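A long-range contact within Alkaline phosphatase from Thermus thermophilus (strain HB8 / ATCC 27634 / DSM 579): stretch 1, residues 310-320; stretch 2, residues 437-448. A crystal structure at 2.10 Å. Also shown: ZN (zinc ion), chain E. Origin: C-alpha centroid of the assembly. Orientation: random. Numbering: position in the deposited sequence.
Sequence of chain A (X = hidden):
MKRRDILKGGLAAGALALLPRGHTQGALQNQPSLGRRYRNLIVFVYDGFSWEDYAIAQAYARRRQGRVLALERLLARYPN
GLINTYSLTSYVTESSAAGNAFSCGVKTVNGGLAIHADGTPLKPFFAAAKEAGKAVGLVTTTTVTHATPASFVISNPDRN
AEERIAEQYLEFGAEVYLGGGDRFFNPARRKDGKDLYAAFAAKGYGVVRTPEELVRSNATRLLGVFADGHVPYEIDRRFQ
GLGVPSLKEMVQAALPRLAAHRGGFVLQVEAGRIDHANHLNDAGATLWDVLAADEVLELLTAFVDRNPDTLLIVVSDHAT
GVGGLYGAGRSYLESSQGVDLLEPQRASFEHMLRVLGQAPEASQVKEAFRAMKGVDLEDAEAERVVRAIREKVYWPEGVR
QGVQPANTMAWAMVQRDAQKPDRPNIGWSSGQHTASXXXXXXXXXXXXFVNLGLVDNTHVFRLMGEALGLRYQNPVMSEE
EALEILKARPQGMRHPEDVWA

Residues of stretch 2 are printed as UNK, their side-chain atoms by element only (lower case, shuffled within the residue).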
# COMPACT_ATOMS: atom_id res chain seq x y z
N THR A 310 4.69 -17.52 24.84
CA THR A 310 4.33 -16.13 24.54
C THR A 310 4.11 -15.95 23.05
O THR A 310 4.97 -16.33 22.24
CB THR A 310 5.44 -15.17 24.98
OG1 THR A 310 5.70 -15.34 26.37
CG2 THR A 310 5.05 -13.72 24.66
N LEU A 311 2.97 -15.35 22.69
CA LEU A 311 2.67 -15.01 21.31
C LEU A 311 2.90 -13.53 21.06
O LEU A 311 2.45 -12.69 21.84
CB LEU A 311 1.23 -15.38 20.96
CG LEU A 311 0.81 -14.86 19.58
CD1 LEU A 311 1.57 -15.61 18.49
CD2 LEU A 311 -0.68 -15.04 19.37
N LEU A 312 3.57 -13.20 19.96
CA LEU A 312 3.77 -11.83 19.54
C LEU A 312 2.95 -11.59 18.28
O LEU A 312 3.14 -12.27 17.27
CB LEU A 312 5.25 -11.50 19.30
CG LEU A 312 5.48 -10.21 18.55
CD1 LEU A 312 4.96 -9.01 19.35
CD2 LEU A 312 6.93 -10.09 18.21
N ILE A 313 2.04 -10.62 18.36
CA ILE A 313 1.28 -10.14 17.21
C ILE A 313 1.82 -8.77 16.84
O ILE A 313 1.83 -7.88 17.69
CB ILE A 313 -0.23 -10.06 17.52
CG1 ILE A 313 -0.79 -11.43 17.87
CG2 ILE A 313 -0.97 -9.42 16.32
CD1 ILE A 313 -2.31 -11.45 18.09
N VAL A 314 2.22 -8.59 15.58
CA VAL A 314 2.66 -7.30 15.06
C VAL A 314 1.67 -6.89 13.98
O VAL A 314 1.45 -7.62 13.01
CB VAL A 314 4.09 -7.37 14.50
CG1 VAL A 314 4.59 -5.99 14.12
CG2 VAL A 314 4.99 -7.98 15.53
N VAL A 315 1.06 -5.72 14.15
CA VAL A 315 -0.06 -5.33 13.31
C VAL A 315 -0.06 -3.82 13.13
O VAL A 315 0.23 -3.06 14.06
CB VAL A 315 -1.39 -5.80 13.91
CG1 VAL A 315 -1.69 -5.05 15.19
CG2 VAL A 315 -2.54 -5.67 12.89
N SER A 316 -0.42 -3.39 11.93
CA SER A 316 -0.75 -2.00 11.70
C SER A 316 -2.25 -1.81 11.87
O SER A 316 -3.04 -2.69 11.47
CB SER A 316 -0.33 -1.56 10.29
OG SER A 316 -0.87 -0.27 10.03
N ASP A 317 -2.67 -0.67 12.45
CA ASP A 317 -4.11 -0.46 12.62
C ASP A 317 -4.79 0.17 11.41
O ASP A 317 -6.01 0.06 11.29
CB ASP A 317 -4.40 0.38 13.88
CG ASP A 317 -3.94 1.79 13.79
OD1 ASP A 317 -3.01 2.12 13.01
OD2 ASP A 317 -4.51 2.60 14.54
N HIS A 318 -4.03 0.82 10.53
CA HIS A 318 -4.50 1.34 9.25
C HIS A 318 -3.30 2.05 8.62
O HIS A 318 -2.32 2.38 9.30
CB HIS A 318 -5.64 2.35 9.38
CG HIS A 318 -5.30 3.44 10.34
ND1 HIS A 318 -4.50 4.50 9.99
CD2 HIS A 318 -5.55 3.57 11.65
CE1 HIS A 318 -4.30 5.26 11.04
NE2 HIS A 318 -4.94 4.72 12.05
N ALA A 319 -3.42 2.33 7.33
CA ALA A 319 -2.45 3.12 6.62
C ALA A 319 -2.77 4.61 6.77
O ALA A 319 -3.93 5.00 6.95
CB ALA A 319 -2.42 2.74 5.14
N THR A 320 -1.73 5.44 6.66
CA THR A 320 -1.89 6.89 6.72
C THR A 320 -0.96 7.56 5.72
O THR A 320 0.23 7.22 5.64
CB THR A 320 -1.63 7.41 8.13
OG1 THR A 320 -2.59 6.82 8.99
CG2 THR A 320 -1.76 8.96 8.19
N UNK A 437 -5.69 -2.18 2.91
CA UNK A 437 -5.39 -3.22 3.89
C UNK A 437 -3.92 -3.16 4.30
O UNK A 437 -3.06 -2.70 3.54
c UNK A 437 -5.74 -4.17 1.71
c UNK A 437 -6.12 -2.73 1.61
c UNK A 437 -5.72 -4.52 3.16
N UNK A 438 -3.63 -3.57 5.53
CA UNK A 438 -2.30 -3.38 6.11
C UNK A 438 -1.83 -4.65 6.82
O UNK A 438 -2.54 -5.66 6.90
c UNK A 438 -2.47 -0.90 6.29
c UNK A 438 -3.37 -2.36 8.13
c UNK A 438 -2.28 -2.18 7.09
N UNK A 439 -0.60 -4.56 7.32
CA UNK A 439 0.15 -5.71 7.81
C UNK A 439 -0.46 -6.36 9.05
O UNK A 439 -0.84 -5.69 10.00
c UNK A 439 3.69 -4.54 10.64
c UNK A 439 1.56 -5.24 8.15
s UNK A 439 4.03 -5.54 9.25
c UNK A 439 2.42 -6.25 8.87
N UNK A 440 -0.47 -7.70 9.04
CA UNK A 440 -0.71 -8.51 10.24
C UNK A 440 0.30 -9.64 10.24
O UNK A 440 0.40 -10.39 9.27
c UNK A 440 -3.85 -10.66 10.97
c UNK A 440 -2.35 -9.78 12.73
c UNK A 440 -2.45 -10.21 11.25
c UNK A 440 -2.12 -9.09 10.25
N UNK A 441 1.02 -9.78 11.35
CA UNK A 441 2.14 -10.71 11.44
C UNK A 441 2.15 -11.42 12.78
O UNK A 441 1.97 -10.78 13.82
c UNK A 441 3.47 -9.97 11.25
c UNK A 441 4.81 -10.57 11.71
c UNK A 441 5.86 -9.47 11.71
c UNK A 441 5.23 -11.65 10.76
N UNK A 442 2.42 -12.72 12.76
CA UNK A 442 2.44 -13.56 13.95
C UNK A 442 3.83 -14.11 14.20
O UNK A 442 4.45 -14.69 13.30
c UNK A 442 1.48 -14.73 13.82
c UNK A 442 -0.53 -13.54 14.62
c UNK A 442 -0.81 -15.64 13.30
c UNK A 442 0.03 -14.36 13.51
N UNK A 443 4.32 -13.94 15.41
CA UNK A 443 5.67 -14.39 15.75
C UNK A 443 5.54 -15.27 16.98
O UNK A 443 5.32 -14.78 18.10
c UNK A 443 8.05 -13.67 16.21
o UNK A 443 11.96 -14.98 16.78
c UNK A 443 9.79 -14.49 17.67
c UNK A 443 10.23 -14.21 15.36
c UNK A 443 10.65 -14.56 16.62
c UNK A 443 8.93 -13.78 15.15
c UNK A 443 6.62 -13.21 15.99
c UNK A 443 8.50 -14.04 17.47
N UNK A 444 5.68 -16.55 16.77
CA UNK A 444 5.49 -17.49 17.85
C UNK A 444 5.90 -18.88 17.43
O UNK A 444 6.21 -19.15 16.26
N UNK A 445 5.90 -19.77 18.43
CA UNK A 445 6.32 -21.14 18.24
C UNK A 445 5.16 -21.93 17.67
O UNK A 445 4.03 -21.84 18.17
n UNK A 445 9.07 -23.46 20.94
c UNK A 445 7.10 -23.23 19.52
o UNK A 445 7.10 -24.30 21.68
c UNK A 445 7.76 -23.71 20.81
c UNK A 445 6.78 -21.74 19.57
N UNK A 446 5.44 -22.70 16.62
CA UNK A 446 4.49 -23.69 16.15
C UNK A 446 3.41 -23.19 15.22
O UNK A 446 2.36 -23.81 15.12
N UNK A 447 3.65 -22.08 14.53
CA UNK A 447 2.64 -21.44 13.70
C UNK A 447 2.89 -21.68 12.23
O UNK A 447 2.23 -21.06 11.40
c UNK A 447 0.76 -20.12 15.67
c UNK A 447 2.18 -19.60 15.40
c UNK A 447 2.24 -18.12 15.60
c UNK A 447 2.62 -19.95 13.98
N UNK A 448 3.80 -22.59 11.90
CA UNK A 448 4.25 -22.71 10.51
C UNK A 448 3.10 -22.97 9.53
O UNK A 448 3.18 -22.58 8.36
n UNK A 448 8.27 -26.97 7.96
c UNK A 448 4.74 -25.20 10.70
n UNK A 448 7.17 -28.46 9.32
c UNK A 448 5.30 -23.82 10.40
c UNK A 448 5.80 -26.32 10.62
c UNK A 448 7.40 -27.20 8.93
n UNK A 448 6.77 -26.18 9.52
ZN ZN E . -4.26 4.74 14.19
O HOH W 1 6.04 -18.81 21.32

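Position 437 carries three carbons that close a ring onto its own backbone N and touch nothing on stretch 1; it is Pro437, and the strand starts after it. Position 438 has three carbons, one bearing the other two, with its CA-to-CB bond toward stretch 1. One branch end lies 3.4 Å from Ser316 O, the other 3.5 Å from Ala319 N. This is Val438, packed against the backbone from Ser316 to Ala319.

At 439 the side chain is an unbranched run of two carbons, a sulfur and a carbon, the last carbon 3.9 Å from Val314 CG1: Met439. Its backbone O accepts from Ser316 N at 3.0 Å.

Position 440 shows four carbons forked at the second, one terminal carbon 3.9 Å from Ile313 CG2 and 4.1 Å from Val315 CG2: Leu440. Position 441 has the same four-carbon fork, with a terminal carbon 3.9 Å from Val314 CB, on the other side of the sheet: Leu441. Position 442 repeats the pattern, a forked tip 3.9 Å from Ile313 CG1, and is Leu442.

At 443 one carbon, the CB, lies 3.8 Å from Leu312 CD2 and leads to a six-carbon ring bearing an oxygen, which identifies Tyr443. The ring leads away, its hydroxyl bonded elsewhere in the structure.

Position 444 has no side-chain atoms: Gly444. A CB here would point toward stretch 1, only 3.1 Å from Leu311 CD1, a tight fit. Position 445 has three carbons, the last carrying an oxygen and a nitrogen; the side chain is exposed and extended, Gln445. One water bridges its N (3.0 Å) and Thr310 O (2.9 Å). Position 446 is bare too, Gly446, with a positive phi that favours glycine. The four-carbon fork at 447 sets a tip 3.9 Å from Leu311 CD1: Leu447. Three carbons, a nitrogen, then a carbon with two more nitrogens make 448 Arg448, beyond reach of stretch 1.

The design rule is antiparallel alternation. Leu312 and Val314 each trade two backbone hydrogen bonds with Tyr443 and Leu441 respectively: Leu312 N to Tyr443 O is 3.0 Å, and Tyr443 N to Leu312 O, Val314 N to Leu441 O and Leu441 N to Val314 O are each 2.8 Å. Their side chains share one face; the alternate pairs, Ile313 with Leu442 and Val315 with Leu440, line the other. Backbone hydrogen bonds join the strands, and apolar side chains pack on both faces. Asp317 and His318 point their CA-to-CB bonds away from stretch 2, and both bind the zinc ion.

Stretch 2 437-448: PVMLLLYGQGLR
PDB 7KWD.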